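Local atomic coordinates of protein A49R (Vaccinia virus, PDB entry 4D5T), a protein that inhibits host NF-kappa-B activation by binding BTRC, which diminishes ubiquitination of the inhibitor NFKBIA and keeps p65/RELA in the cytoplasm. Residues A[61-64]-A[65-68]. Residues are numbered along the deposited sequence; the frame is centred on the assembly and turned at random. Where two conformers were deposited one is given.
Sequences IDQE and NYQT
Gln63 and Gln67 are joined by the first backbone turn of helix 64-72, where this Bcl-2-family, all-helical fold starts a new helix at the protein surface with Gln63 as N-cap. The short link from helix 49-61 turns at Asp62, whose positive phi ends the preceding helical run. The i to i+4 pattern is then established by two amide donors. Gln67 N donates to Gln63 O at 2.9 Å, with an N-H...O angle of 162°, and Thr68 N donates to Glu64 O at 3.0 Å.

Glu64 O has a second donor. Thr68 OG1 lies 2.7 Å from Glu64 O, above the carbonyl plane and on the opposite face from Thr68 N. With chi1 at -68°, this hydroxyl sits beside its own backbone N, so both donors of one residue converge on the same oxygen. The Glu64 side chain points elsewhere: CG is anti to the backbone N and the chain stays extended, carrying OE1 to a hydrogen bond with the Tyr58 hydroxyl on helix 49-61.

Tyr66 N, an amide of the first turn, is satisfied by water: water 1 accepts from Tyr66 N at 2.9 Å. In the conformer given, Gln63 OE1 may reach this water through a long, weak bond, so the bridge from the N-cap side chain is tentative; OE1 also approaches Tyr66 CB with the amide and ring planes 59° apart. Gln67 contributes aliphatic packing on the same turn and also touches Tyr107 of helix 95-109, as does Ile61, which places the turn against that helix. Within the turn, Gln67 CG rests 3.2 Å from Gln63 O and 4.0 Å from Gln63 CB.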
ATOM      1  N   ILE A  61       0.673 -11.380   0.204  1.00 31.82           N
ATOM      2  CA  ILE A  61       0.645 -11.479   1.646  1.00 32.25           C
ATOM      3  C   ILE A  61      -0.515 -12.291   2.120  1.00 32.62           C
ATOM      4  O   ILE A  61      -0.352 -13.136   2.993  1.00 32.36           O
ATOM      5  CB  ILE A  61       0.691 -10.082   2.296  1.00 32.10           C
ATOM      6  CG1 ILE A  61       2.066  -9.484   2.075  1.00 32.84           C
ATOM      7  CG2 ILE A  61       0.350 -10.159   3.772  1.00 33.03           C
ATOM      8  CD1 ILE A  61       2.192  -8.017   2.493  1.00 33.72           C
ATOM      9  N   ASP A  62      -1.697 -12.073   1.499  1.00 30.97           N
ATOM     10  CA  ASP A  62      -2.843 -12.911   1.635  1.00 33.01           C
ATOM     11  C   ASP A  62      -3.321 -13.062   3.071  1.00 36.14           C
ATOM     12  O   ASP A  62      -3.620 -14.178   3.506  1.00 38.06           O
ATOM     13  CB  ASP A  62      -2.552 -14.304   1.010  1.00 35.19           C
ATOM     14  CG  ASP A  62      -3.787 -15.181   0.865  1.00 38.66           C
ATOM     15  OD1 ASP A  62      -4.899 -14.669   0.625  1.00 41.57           O
ATOM     16  OD2 ASP A  62      -3.641 -16.408   1.011  1.00 43.81           O
ATOM     17  N   GLN A  63      -3.366 -11.961   3.817  0.56 35.14           N
ATOM     18  CA  GLN A  63      -3.754 -12.029   5.225  0.56 38.41           C
ATOM     19  C   GLN A  63      -5.019 -11.249   5.543  0.56 37.14           C
ATOM     20  O   GLN A  63      -5.274 -10.935   6.694  0.56 38.04           O
ATOM     21  CB  GLN A  63      -2.565 -11.618   6.111  0.56 38.65           C
ATOM     22  CG  GLN A  63      -1.425 -12.710   5.983  0.56 40.65           C
ATOM     23  CD  GLN A  63      -1.641 -14.061   6.728  0.56 44.73           C
ATOM     24  OE1 GLN A  63      -2.763 -14.482   7.103  0.56 45.38           O
ATOM     25  NE2 GLN A  63      -0.521 -14.810   6.868  0.56 46.56           N
ATOM     26  N   GLU A  64      -5.836 -10.986   4.520  1.00 37.13           N
ATOM     27  CA  GLU A  64      -6.993 -10.143   4.706  1.00 36.24           C
ATOM     28  C   GLU A  64      -7.947 -10.677   5.808  1.00 36.19           C
ATOM     29  O   GLU A  64      -8.305  -9.919   6.719  1.00 34.32           O
ATOM     30  CB  GLU A  64      -7.743  -9.936   3.416  1.00 40.06           C
ATOM     31  CG  GLU A  64      -8.997  -9.106   3.636  1.00 42.94           C
ATOM     32  CD  GLU A  64      -9.660  -8.708   2.316  1.00 44.48           C
ATOM     33  OE1 GLU A  64      -9.069  -7.956   1.571  1.00 43.70           O
ATOM     34  OE2 GLU A  64     -10.802  -9.119   2.048  1.00 45.01           O
ATOM     35  N   ASN A  65      -8.297 -11.964   5.778  1.00 37.22           N
ATOM     36  CA  ASN A  65      -9.232 -12.499   6.812  1.00 40.25           C
ATOM     37  C   ASN A  65      -8.662 -12.445   8.249  1.00 37.70           C
ATOM     38  O   ASN A  65      -9.354 -12.022   9.195  1.00 39.58           O
ATOM     39  CB  ASN A  65      -9.689 -13.912   6.484  1.00 44.77           C
ATOM     40  CG  ASN A  65     -10.595 -13.959   5.273  1.00 53.32           C
ATOM     41  OD1 ASN A  65     -11.210 -12.947   4.884  1.00 51.18           O
ATOM     42  ND2 ASN A  65     -10.649 -15.125   4.633  1.00 58.47           N
ATOM     43  N   TYR A  66      -7.416 -12.876   8.412  1.00 36.45           N
ATOM     44  CA  TYR A  66      -6.752 -12.797   9.721  1.00 34.77           C
ATOM     45  C   TYR A  66      -6.698 -11.372  10.232  1.00 34.34           C
ATOM     46  O   TYR A  66      -7.000 -11.117  11.382  1.00 35.02           O
ATOM     47  CB  TYR A  66      -5.321 -13.329   9.611  1.00 34.32           C
ATOM     48  CG  TYR A  66      -4.461 -13.121  10.853  1.00 33.41           C
ATOM     49  CD1 TYR A  66      -4.725 -13.810  12.018  1.00 34.78           C
ATOM     50  CD2 TYR A  66      -3.321 -12.287  10.815  1.00 33.48           C
ATOM     51  CE1 TYR A  66      -3.969 -13.610  13.141  1.00 34.68           C
ATOM     52  CE2 TYR A  66      -2.500 -12.128  11.919  1.00 32.00           C
ATOM     53  CZ  TYR A  66      -2.831 -12.787  13.078  1.00 34.78           C
ATOM     54  OH  TYR A  66      -2.047 -12.630  14.223  1.00 35.34           O
ATOM     55  N   GLN A  67      -6.289 -10.430   9.390  1.00 35.05           N
ATOM     56  CA  GLN A  67      -6.065  -9.052   9.881  1.00 38.38           C
ATOM     57  C   GLN A  67      -7.385  -8.385  10.215  1.00 41.75           C
ATOM     58  O   GLN A  67      -7.418  -7.553  11.106  1.00 47.20           O
ATOM     59  CB  GLN A  67      -5.230  -8.213   8.901  1.00 36.52           C
ATOM     60  CG  GLN A  67      -3.842  -8.768   8.580  1.00 37.28           C
ATOM     61  CD  GLN A  67      -2.831  -8.687   9.723  1.00 37.94           C
ATOM     62  OE1 GLN A  67      -3.158  -8.384  10.857  1.00 41.27           O
ATOM     63  NE2 GLN A  67      -1.641  -9.130   9.461  1.00 41.94           N
ATOM     64  N   THR A  68      -8.440  -8.760   9.511  1.00 41.63           N
ATOM     65  CA  THR A  68      -9.804  -8.340   9.779  1.00 46.72           C
ATOM     66  C   THR A  68     -10.287  -8.747  11.160  1.00 47.12           C
ATOM     67  O   THR A  68     -10.867  -7.936  11.875  1.00 48.74           O
ATOM     68  CB  THR A  68     -10.763  -9.010   8.761  1.00 50.36           C
ATOM     69  OG1 THR A  68     -10.519  -8.478   7.460  1.00 56.80           O
ATOM     70  CG2 THR A  68     -12.245  -8.825   9.118  1.00 52.23           C
TER
HETATM   71  O   HOH W   1      -6.052 -14.426   6.353  1.00 33.30           O